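PDB 3IQ1: DPS family protein, which probably oxidises and binds iron as a twelve-subunit, ferritin-like assembly of the Dps family. Local coordinates for residues B[38-43]-B[98-103]; B[30-35]-B[92-97]; B[14-19]-B[75-80]. One frame throughout, in Å; residues are numbered along the deposited sequence. Where two conformers were deposited one is given.

Contact 1: residues B[38-43]-B[98-103]; sequences RGYHWN and TDSIDG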
loop_
_atom_site.group_PDB
_atom_site.type_symbol
_atom_site.label_atom_id
_atom_site.label_comp_id
_atom_site.label_asym_id
_atom_site.label_seq_id
_atom_site.Cartn_x
_atom_site.Cartn_y
_atom_site.Cartn_z
ATOM N N ARG B 38 -23.636 -20.067 -0.593
ATOM C CA ARG B 38 -22.508 -20.745 -0.020
ATOM C C ARG B 38 -22.470 -22.190 -0.532
ATOM O O ARG B 38 -21.398 -22.692 -0.917
ATOM C CB ARG B 38 -22.571 -20.691 1.493
ATOM C CG ARG B 38 -22.328 -19.296 2.020
ATOM C CD ARG B 38 -20.911 -19.045 2.192
ATOM N NE ARG B 38 -20.422 -19.456 3.521
ATOM C CZ ARG B 38 -19.172 -19.307 3.896
ATOM N NH1 ARG B 38 -18.296 -18.824 3.050
ATOM N NH2 ARG B 38 -18.772 -19.621 5.131
ATOM N N GLY B 39 -23.634 -22.853 -0.563
ATOM C CA GLY B 39 -23.729 -24.198 -1.106
ATOM C C GLY B 39 -23.291 -24.229 -2.576
ATOM O O GLY B 39 -22.601 -25.135 -3.029
ATOM N N TYR B 40 -23.738 -23.255 -3.349
ATOM C CA TYR B 40 -23.364 -23.229 -4.761
ATOM C C TYR B 40 -21.844 -23.188 -4.935
ATOM O O TYR B 40 -21.290 -23.872 -5.827
ATOM C CB TYR B 40 -23.994 -22.046 -5.487
ATOM C CG TYR B 40 -25.525 -21.932 -5.480
ATOM C CD1 TYR B 40 -26.347 -23.008 -5.276
ATOM C CD2 TYR B 40 -26.131 -20.705 -5.752
ATOM C CE1 TYR B 40 -27.753 -22.863 -5.301
ATOM C CE2 TYR B 40 -27.478 -20.542 -5.796
ATOM C CZ TYR B 40 -28.326 -21.612 -5.571
ATOM O OH TYR B 40 -29.697 -21.480 -5.607
ATOM N N HIS B 41 -21.189 -22.339 -4.132
ATOM C CA HIS B 41 -19.729 -22.220 -4.051
ATOM C C HIS B 41 -19.061 -23.520 -3.718
ATOM O O HIS B 41 -18.128 -23.932 -4.383
ATOM C CB HIS B 41 -19.410 -21.124 -3.024
ATOM C CG HIS B 41 -17.995 -21.044 -2.577
ATOM N ND1 HIS B 41 -16.966 -20.564 -3.379
ATOM C CD2 HIS B 41 -17.450 -21.274 -1.361
ATOM C CE1 HIS B 41 -15.846 -20.549 -2.678
ATOM N NE2 HIS B 41 -16.102 -20.998 -1.455
ATOM N N TRP B 42 -19.488 -24.149 -2.631
ATOM C CA TRP B 42 -18.884 -25.403 -2.184
ATOM C C TRP B 42 -19.057 -26.536 -3.150
ATOM O O TRP B 42 -18.124 -27.351 -3.320
ATOM C CB TRP B 42 -19.465 -25.818 -0.830
ATOM C CG TRP B 42 -19.054 -24.915 0.302
ATOM C CD1 TRP B 42 -17.902 -24.194 0.410
ATOM C CD2 TRP B 42 -19.831 -24.614 1.454
ATOM N NE1 TRP B 42 -17.911 -23.460 1.553
ATOM C CE2 TRP B 42 -19.080 -23.694 2.226
ATOM C CE3 TRP B 42 -21.072 -25.022 1.905
ATOM C CZ2 TRP B 42 -19.528 -23.201 3.414
ATOM C CZ3 TRP B 42 -21.545 -24.524 3.124
ATOM C CH2 TRP B 42 -20.766 -23.596 3.852
ATOM N N ASN B 43 -20.245 -26.647 -3.752
ATOM C CA ASN B 43 -20.647 -27.867 -4.460
ATOM C C ASN B 43 -20.520 -27.908 -5.983
ATOM O O ASN B 43 -20.768 -28.944 -6.596
ATOM C CB ASN B 43 -22.068 -28.228 -4.096
ATOM C CG ASN B 43 -22.239 -28.480 -2.555
ATOM O OD1 ASN B 43 -21.342 -29.075 -1.927
ATOM N ND2 ASN B 43 -23.381 -28.053 -1.969
ATOM N N THR B 98 -30.477 -27.181 -2.016
ATOM C CA THR B 98 -29.324 -28.005 -1.657
ATOM C C THR B 98 -28.930 -28.912 -2.833
ATOM O O THR B 98 -29.730 -29.219 -3.726
ATOM C CB THR B 98 -29.612 -28.884 -0.458
ATOM O OG1 THR B 98 -30.806 -29.656 -0.707
ATOM C CG2 THR B 98 -29.754 -28.062 0.857
ATOM N N ASP B 99 -27.672 -29.317 -2.828
ATOM C CA ASP B 99 -27.117 -30.230 -3.836
ATOM C C ASP B 99 -27.215 -29.751 -5.261
ATOM O O ASP B 99 -27.451 -30.534 -6.190
ATOM C CB ASP B 99 -27.736 -31.588 -3.625
ATOM C CG ASP B 99 -27.462 -32.087 -2.242
ATOM O OD1 ASP B 99 -26.263 -32.209 -1.876
ATOM O OD2 ASP B 99 -28.434 -32.363 -1.521
ATOM N N SER B 100 -27.019 -28.445 -5.421
ATOM C CA SER B 100 -26.873 -27.839 -6.726
ATOM C C SER B 100 -25.379 -27.883 -7.065
ATOM O O SER B 100 -24.571 -27.103 -6.497
ATOM C CB SER B 100 -27.402 -26.417 -6.748
ATOM O OG SER B 100 -27.399 -25.888 -8.080
ATOM N N ILE B 101 -25.050 -28.724 -8.048
ATOM C CA ILE B 101 -23.652 -29.002 -8.397
ATOM C C ILE B 101 -23.291 -28.545 -9.812
ATOM O O ILE B 101 -22.140 -28.729 -10.291
ATOM C CB ILE B 101 -23.319 -30.516 -8.218
ATOM C CG1 ILE B 101 -24.086 -31.398 -9.241
ATOM C CG2 ILE B 101 -23.540 -30.935 -6.724
ATOM C CD1 ILE B 101 -23.588 -32.853 -9.338
ATOM N N ASP B 102 -24.271 -28.041 -10.551
ATOM C CA ASP B 102 -23.995 -27.612 -11.905
ATOM C C ASP B 102 -24.213 -26.109 -12.055
ATOM O O ASP B 102 -25.099 -25.514 -11.411
ATOM C CB ASP B 102 -24.768 -28.436 -12.928
ATOM C CG ASP B 102 -26.141 -28.061 -13.039
ATOM O OD1 ASP B 102 -26.860 -28.519 -12.119
ATOM O OD2 ASP B 102 -26.517 -27.360 -14.065
ATOM N N GLY B 103 -23.360 -25.498 -12.863
ATOM C CA GLY B 103 -23.392 -24.086 -13.078
ATOM C C GLY B 103 -24.761 -23.524 -13.412
ATOM O O GLY B 103 -25.172 -22.517 -12.832
HETATM O O HOH W 1 -22.999 -25.172 -7.670
HETATM O O HOH W 2 -25.469 -26.694 -3.702
#
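Asn43 and Ile101 meet where the backbones come closest, their CA atoms 5.1 Å apart. The Asn43 carbonyl oxygen lies 3.4 Å from Ile101 CA in a CA-H...O contact with an angle of 132° at the hydrogen. Ile101 CG2 reaches the same oxygen and lies 4.0 Å from Asn43 CB, which also packs on the Ser100 carbonyl oxygen. This end is the more closely packed, backbone against backbone.

Alongside, toward Tyr40 and the Asn43 amide, the helix and the loop draw apart and two waters fill in between them. One water donates to both Tyr40 O and Ser100 O; a second accepts from Asn43 ND2 and from Ser100 N, so main-chain groups of Ser100 are satisfied without a direct bond to the helix. Ser100 CB meets the Tyr40 ring obliquely, 3.9 Å from CE1, while the tyrosine hydroxyl bonds to His97 and Ser100 OG to Ser106. The CG1-CD1 branch of Ile101 leads away from the helix, and the residue is exposed.

The loop thus crosses the end of helix 13-43 just before helix 103-131 begins. Ser106 and Leu110 of that helix also pack on Tyr40, and His83 of a second subunit packs on Asn43.

Contact 2: residues B[30-35]-B[92-97]; sequences YQVFYM and AQIKEH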
loop_
_atom_site.group_PDB
_atom_site.type_symbol
_atom_site.label_atom_id
_atom_site.label_comp_id
_atom_site.label_asym_id
_atom_site.label_seq_id
_atom_site.Cartn_x
_atom_site.Cartn_y
_atom_site.Cartn_z
ATOM N N TYR B 30 -32.703 -12.847 2.491
ATOM C CA TYR B 30 -31.263 -12.746 2.304
ATOM C C TYR B 30 -30.494 -13.880 2.921
ATOM O O TYR B 30 -29.501 -14.363 2.349
ATOM C CB TYR B 30 -30.695 -11.425 2.812
ATOM C CG TYR B 30 -30.641 -10.294 1.839
ATOM C CD1 TYR B 30 -31.694 -9.410 1.683
ATOM C CD2 TYR B 30 -29.531 -10.088 1.070
ATOM C CE1 TYR B 30 -31.639 -8.375 0.800
ATOM C CE2 TYR B 30 -29.474 -9.001 0.176
ATOM C CZ TYR B 30 -30.518 -8.184 0.031
ATOM O OH TYR B 30 -30.431 -7.144 -0.885
ATOM N N GLN B 31 -30.885 -14.268 4.116
ATOM C CA GLN B 31 -30.113 -15.213 4.915
ATOM C C GLN B 31 -30.211 -16.602 4.250
ATOM O O GLN B 31 -29.176 -17.271 4.054
ATOM C CB GLN B 31 -30.600 -15.188 6.363
ATOM C CG GLN B 31 -30.122 -13.966 7.138
ATOM C CD GLN B 31 -28.690 -14.065 7.643
ATOM O OE1 GLN B 31 -27.816 -14.583 6.928
ATOM N NE2 GLN B 31 -28.416 -13.482 8.821
ATOM N N VAL B 32 -31.431 -17.026 3.883
ATOM C CA VAL B 32 -31.590 -18.283 3.157
ATOM C C VAL B 32 -30.871 -18.259 1.816
ATOM O O VAL B 32 -30.179 -19.218 1.452
ATOM C CB VAL B 32 -33.062 -18.671 2.995
ATOM C CG1 VAL B 32 -33.219 -20.000 2.167
ATOM C CG2 VAL B 32 -33.742 -18.871 4.369
ATOM N N PHE B 33 -30.932 -17.140 1.118
ATOM C CA PHE B 33 -30.280 -17.019 -0.163
ATOM C C PHE B 33 -28.747 -17.077 -0.023
ATOM O O PHE B 33 -28.062 -17.693 -0.858
ATOM C CB PHE B 33 -30.739 -15.700 -0.770
ATOM C CG PHE B 33 -30.381 -15.495 -2.232
ATOM C CD1 PHE B 33 -30.680 -16.435 -3.215
ATOM C CD2 PHE B 33 -29.870 -14.286 -2.628
ATOM C CE1 PHE B 33 -30.430 -16.214 -4.539
ATOM C CE2 PHE B 33 -29.602 -14.042 -3.988
ATOM C CZ PHE B 33 -29.899 -15.013 -4.951
ATOM N N TYR B 34 -28.210 -16.386 0.988
ATOM C CA TYR B 34 -26.806 -16.434 1.256
ATOM C C TYR B 34 -26.345 -17.896 1.468
ATOM O O TYR B 34 -25.318 -18.335 0.907
ATOM C CB TYR B 34 -26.477 -15.586 2.475
ATOM C CG TYR B 34 -25.073 -15.781 2.991
ATOM C CD1 TYR B 34 -24.015 -15.028 2.478
ATOM C CD2 TYR B 34 -24.806 -16.679 4.011
ATOM C CE1 TYR B 34 -22.725 -15.182 2.974
ATOM C CE2 TYR B 34 -23.510 -16.853 4.485
ATOM C CZ TYR B 34 -22.476 -16.108 3.947
ATOM O OH TYR B 34 -21.174 -16.253 4.386
HETATM N N MSE B 35 -27.122 -18.633 2.242
HETATM C CA MSE B 35 -26.807 -20.007 2.575
HETATM C C MSE B 35 -26.811 -20.820 1.292
HETATM O O MSE B 35 -25.893 -21.617 1.057
HETATM C CB MSE B 35 -27.777 -20.599 3.628
HETATM C CG MSE B 35 -27.430 -21.964 4.157
HETATM SE SE MSE B 35 -25.785 -21.798 5.215
HETATM C CE MSE B 35 -24.699 -22.673 4.049
ATOM N N ALA B 92 -38.956 -16.796 5.505
ATOM C CA ALA B 92 -38.450 -16.649 4.138
ATOM C C ALA B 92 -39.393 -17.215 3.086
ATOM O O ALA B 92 -40.063 -18.232 3.339
ATOM C CB ALA B 92 -37.135 -17.339 4.008
ATOM N N GLN B 93 -39.438 -16.563 1.938
ATOM C CA GLN B 93 -40.065 -17.060 0.728
ATOM C C GLN B 93 -39.067 -17.863 -0.095
ATOM O O GLN B 93 -39.393 -18.848 -0.647
ATOM C CB GLN B 93 -40.689 -15.950 -0.145
ATOM C CG GLN B 93 -41.437 -16.594 -1.356
ATOM C CD GLN B 93 -41.833 -15.673 -2.532
ATOM O OE1 GLN B 93 -41.722 -14.500 -2.471
ATOM N NE2 GLN B 93 -42.294 -16.270 -3.591
ATOM N N ILE B 94 -37.830 -17.404 -0.154
ATOM C CA ILE B 94 -36.800 -18.168 -0.862
ATOM C C ILE B 94 -36.617 -19.530 -0.161
ATOM O O ILE B 94 -36.513 -19.582 1.068
ATOM C CB ILE B 94 -35.458 -17.405 -0.916
ATOM C CG1 ILE B 94 -35.618 -16.147 -1.761
ATOM C CG2 ILE B 94 -34.352 -18.282 -1.501
ATOM C CD1 ILE B 94 -34.352 -15.244 -1.879
ATOM N N LYS B 95 -36.635 -20.613 -0.938
ATOM C CA LYS B 95 -36.501 -21.956 -0.387
ATOM C C LYS B 95 -35.043 -22.358 -0.220
ATOM O O LYS B 95 -34.178 -21.965 -1.013
ATOM C CB LYS B 95 -37.186 -22.952 -1.327
ATOM C CG LYS B 95 -38.692 -22.650 -1.617
ATOM C CD LYS B 95 -39.197 -23.568 -2.812
ATOM C CE LYS B 95 -40.514 -23.155 -3.375
ATOM N NZ LYS B 95 -41.073 -24.200 -4.331
ATOM N N GLU B 96 -34.802 -23.246 0.719
ATOM C CA GLU B 96 -33.469 -23.901 0.797
ATOM C C GLU B 96 -33.217 -24.702 -0.478
ATOM O O GLU B 96 -34.086 -25.464 -0.942
ATOM C CB GLU B 96 -33.380 -24.809 2.043
ATOM C CG GLU B 96 -33.684 -24.143 3.330
ATOM C CD GLU B 96 -33.396 -25.043 4.510
ATOM O OE1 GLU B 96 -33.998 -26.137 4.565
ATOM O OE2 GLU B 96 -32.560 -24.704 5.362
ATOM N N HIS B 97 -32.054 -24.497 -1.094
ATOM C CA HIS B 97 -31.683 -25.139 -2.347
ATOM C C HIS B 97 -30.406 -25.868 -2.044
ATOM O O HIS B 97 -29.383 -25.236 -1.770
ATOM C CB HIS B 97 -31.424 -24.097 -3.431
ATOM C CG HIS B 97 -31.237 -24.676 -4.792
ATOM N ND1 HIS B 97 -30.923 -23.893 -5.881
ATOM C CD2 HIS B 97 -31.323 -25.948 -5.255
ATOM C CE1 HIS B 97 -30.798 -24.657 -6.953
ATOM N NE2 HIS B 97 -31.056 -25.909 -6.607
#
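Val32 faces the loop at 92-97 with both of its methyl branches, and following it outward gives a compact example of how a helix packs on an extended chain. Its CB already approaches the Ile94 carbonyl oxygen, at 4.1 Å. From there CG1, anti to the backbone N (chi1 178°), comes within 3.5 Å of the same oxygen and then lies over the peptide that follows, 3.8 Å from Lys95 C. Val32 CG1 also lies 4.2 Å from Ile94 CG2, its apolar partner. The other branch, CG2, meets the methyl group of Ala92, with Val32 CG2 and Ala92 CB 3.7 Å apart. One valine therefore touches both the start and the middle of the loop, and much of what it meets is main chain.

A second apolar contact lies beside it. Ile94 CD1 comes up against the root of Phe33, 3.8 Å from Phe33 CB and 4.0 Å from Phe33 CG, the two side chains crossing obliquely; the phenyl ring goes on to meet Phe114 edge-to-face. No hydrogen bond spans the two segments, but Asn36, next along the helix, bonds through its side-chain amide to Lys95 O and His97 N. Glu96 turns its carboxylate to Ser86 of a second subunit, whose Phe85 packs on Val32.

Here the linker between helices 49-76 and 103-131, having left short helix 85-91, passes along helix 13-43. A short helix within this long crossover, set at a subunit interface, is a hallmark of the Dps version of the ferritin-like four-helix bundle.

Contact 3: residues B[14-19]-B[75-80]; sequences TQSQKL and LTLSAR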
loop_
_atom_site.group_PDB
_atom_site.type_symbol
_atom_site.label_atom_id
_atom_site.label_comp_id
_atom_site.label_asym_id
_atom_site.label_seq_id
_atom_site.Cartn_x
_atom_site.Cartn_y
_atom_site.Cartn_z
ATOM N N THR B 14 -45.190 3.787 14.717
ATOM C CA THR B 14 -45.999 2.770 14.043
ATOM C C THR B 14 -45.536 2.508 12.641
ATOM O O THR B 14 -45.424 1.352 12.198
ATOM C CB THR B 14 -47.485 3.193 13.983
ATOM O OG1 THR B 14 -47.916 3.374 15.306
ATOM C CG2 THR B 14 -48.325 2.088 13.350
ATOM N N GLN B 15 -45.253 3.571 11.916
ATOM C CA GLN B 15 -44.828 3.403 10.534
ATOM C C GLN B 15 -43.462 2.764 10.476
ATOM O O GLN B 15 -43.182 1.950 9.593
ATOM C CB GLN B 15 -44.797 4.749 9.809
ATOM C CG GLN B 15 -46.150 5.353 9.623
ATOM C CD GLN B 15 -46.138 6.862 9.361
ATOM O OE1 GLN B 15 -45.100 7.497 9.182
ATOM N NE2 GLN B 15 -47.334 7.428 9.319
ATOM N N SER B 16 -42.600 3.097 11.438
ATOM C CA SER B 16 -41.276 2.541 11.473
ATOM C C SER B 16 -41.335 1.044 11.781
ATOM O O SER B 16 -40.572 0.250 11.209
ATOM C CB SER B 16 -40.362 3.269 12.458
ATOM O OG SER B 16 -40.144 4.609 12.038
ATOM N N GLN B 17 -42.246 0.663 12.678
ATOM C CA GLN B 17 -42.369 -0.751 12.997
ATOM C C GLN B 17 -42.913 -1.559 11.797
ATOM O O GLN B 17 -42.490 -2.698 11.564
ATOM C CB GLN B 17 -43.212 -0.962 14.245
ATOM C CG GLN B 17 -43.280 -2.437 14.663
ATOM C CD GLN B 17 -41.890 -2.994 15.009
ATOM O OE1 GLN B 17 -41.164 -2.417 15.891
ATOM N NE2 GLN B 17 -41.484 -4.098 14.297
ATOM N N LYS B 18 -43.813 -0.983 11.005
ATOM C CA LYS B 18 -44.292 -1.659 9.804
ATOM C C LYS B 18 -43.143 -1.864 8.827
ATOM O O LYS B 18 -42.982 -2.957 8.244
ATOM C CB LYS B 18 -45.384 -0.836 9.149
ATOM C CG LYS B 18 -46.011 -1.461 7.900
ATOM C CD LYS B 18 -47.323 -0.751 7.549
ATOM C CE LYS B 18 -47.756 -0.992 6.108
ATOM N NZ LYS B 18 -49.049 -0.311 5.834
ATOM N N LEU B 19 -42.356 -0.804 8.636
ATOM C CA LEU B 19 -41.159 -0.907 7.777
ATOM C C LEU B 19 -40.175 -1.929 8.283
ATOM O O LEU B 19 -39.650 -2.722 7.502
ATOM C CB LEU B 19 -40.506 0.461 7.594
ATOM C CG LEU B 19 -41.205 1.232 6.474
ATOM C CD1 LEU B 19 -41.085 2.784 6.613
ATOM C CD2 LEU B 19 -40.865 0.663 5.037
ATOM N N LEU B 75 -32.295 -2.157 13.423
ATOM C CA LEU B 75 -31.918 -1.642 14.758
ATOM C C LEU B 75 -32.095 -0.104 14.807
ATOM O O LEU B 75 -32.475 0.454 15.823
ATOM C CB LEU B 75 -30.456 -2.029 15.053
ATOM C CG LEU B 75 -30.220 -3.511 15.352
ATOM C CD1 LEU B 75 -28.745 -3.892 15.089
ATOM C CD2 LEU B 75 -30.677 -3.810 16.775
ATOM N N THR B 76 -31.779 0.555 13.710
ATOM C CA THR B 76 -31.817 1.997 13.576
ATOM C C THR B 76 -33.256 2.492 13.701
ATOM O O THR B 76 -33.482 3.548 14.275
ATOM C CB THR B 76 -31.132 2.436 12.254
ATOM O OG1 THR B 76 -29.698 2.166 12.354
ATOM C CG2 THR B 76 -31.270 3.905 11.993
ATOM N N LEU B 77 -34.192 1.666 13.279
ATOM C CA LEU B 77 -35.628 1.917 13.385
ATOM C C LEU B 77 -36.196 1.501 14.751
ATOM O O LEU B 77 -37.411 1.493 14.929
ATOM C CB LEU B 77 -36.408 1.233 12.235
ATOM C CG LEU B 77 -36.146 1.818 10.833
ATOM C CD1 LEU B 77 -36.730 0.817 9.814
ATOM C CD2 LEU B 77 -36.739 3.200 10.686
ATOM N N SER B 78 -35.313 1.175 15.703
ATOM C CA SER B 78 -35.691 0.711 17.069
ATOM C C SER B 78 -36.534 -0.544 17.014
ATOM O O SER B 78 -37.497 -0.695 17.749
ATOM C CB SER B 78 -36.372 1.814 17.880
ATOM O OG SER B 78 -35.467 2.878 18.081
ATOM N N ALA B 79 -36.147 -1.444 16.142
ATOM C CA ALA B 79 -36.787 -2.721 16.028
ATOM C C ALA B 79 -35.756 -3.846 16.212
ATOM O O ALA B 79 -34.550 -3.619 16.203
ATOM C CB ALA B 79 -37.560 -2.814 14.642
ATOM N N ARG B 80 -36.261 -5.077 16.360
ATOM C CA ARG B 80 -35.428 -6.242 16.595
ATOM C C ARG B 80 -35.110 -7.002 15.309
ATOM O O ARG B 80 -36.020 -7.517 14.707
ATOM C CB ARG B 80 -36.241 -7.195 17.504
ATOM C CG ARG B 80 -35.582 -8.534 17.796
ATOM C CD ARG B 80 -36.504 -9.377 18.649
ATOM N NE ARG B 80 -35.974 -10.689 19.026
ATOM C CZ ARG B 80 -35.918 -11.754 18.224
ATOM N NH1 ARG B 80 -36.286 -11.707 16.952
ATOM N NH2 ARG B 80 -35.406 -12.889 18.698
HETATM O O HOH W 3 -38.901 -5.840 15.890
#
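Gln17 turns the end of its side chain not to a polar partner on 75-80 but to a methyl group, its OE1 3.8 Å and its NE2 4.1 Å from Ala79 CB. The chain is bent to get there: CG stands anti to the backbone N (chi1 -176°), and chi2 of 62° then folds CD back. The amide NH2 is bonded to Asn21 on the same helix, and a water that accepts a good bond from Arg80 N takes only a weak one from Gln17 NE2.

Leu77 makes the other half of the packing. Its CD2 packs on Ser16, 3.9 Å from Ser16 OG and 4.0 Å from Ser16 CB, while Leu77 CD1 lies 4.1 Å from Ser16 O and more loosely near Leu19 CB. The serine hydroxyl is not left to the leucine alone: it bonds to the Asp12 carbonyl oxygen near the start of its helix.

Leu77 and Ala79 are presented by a Schellman motif that ends helix 49-76. Ser78, with a positive phi of 59°, is the C-prime residue; its N bonds back to Leu75 O at 2.9 Å, and Ala79 N to Ile74 O. The turn lets both neighbours of Ser78 direct their CB atoms at helix 13-43, where Leu23 and Ala20 extend the packing.

Across the interface, then, there is no direct hydrogen bond. Ser16 OG and Gln17 NE2 have their bonds on their own side, with Asp12 and Asn21, and the helix terminus caps itself, so the two segments are joined by van der Waals packing and one water bridge, weak on its Gln17 side.

Overall arrangement
All three contacts draw their first segment from helix 13-43, and their second segments follow in the same order: contact 3, then 2, then 1, at 75-80, 92-97 and 98-103. The segments therefore alternate along the chain, as the return path from the end of helix 49-76 runs beside helix 13-43. Contacts 1 and 2 adjoin, with centres about 13 Å apart, whereas contact 3 lies about 35 Å from contact 1, centre to centre, on the opposite side of the chain's centre. Each also touches a second subunit. Between subunits, Asp99 pairs with Arg80 of the neighbouring subunit in a salt bridge, so the loop at contact 1 of one subunit is joined to the helix end at contact 3 of its partner.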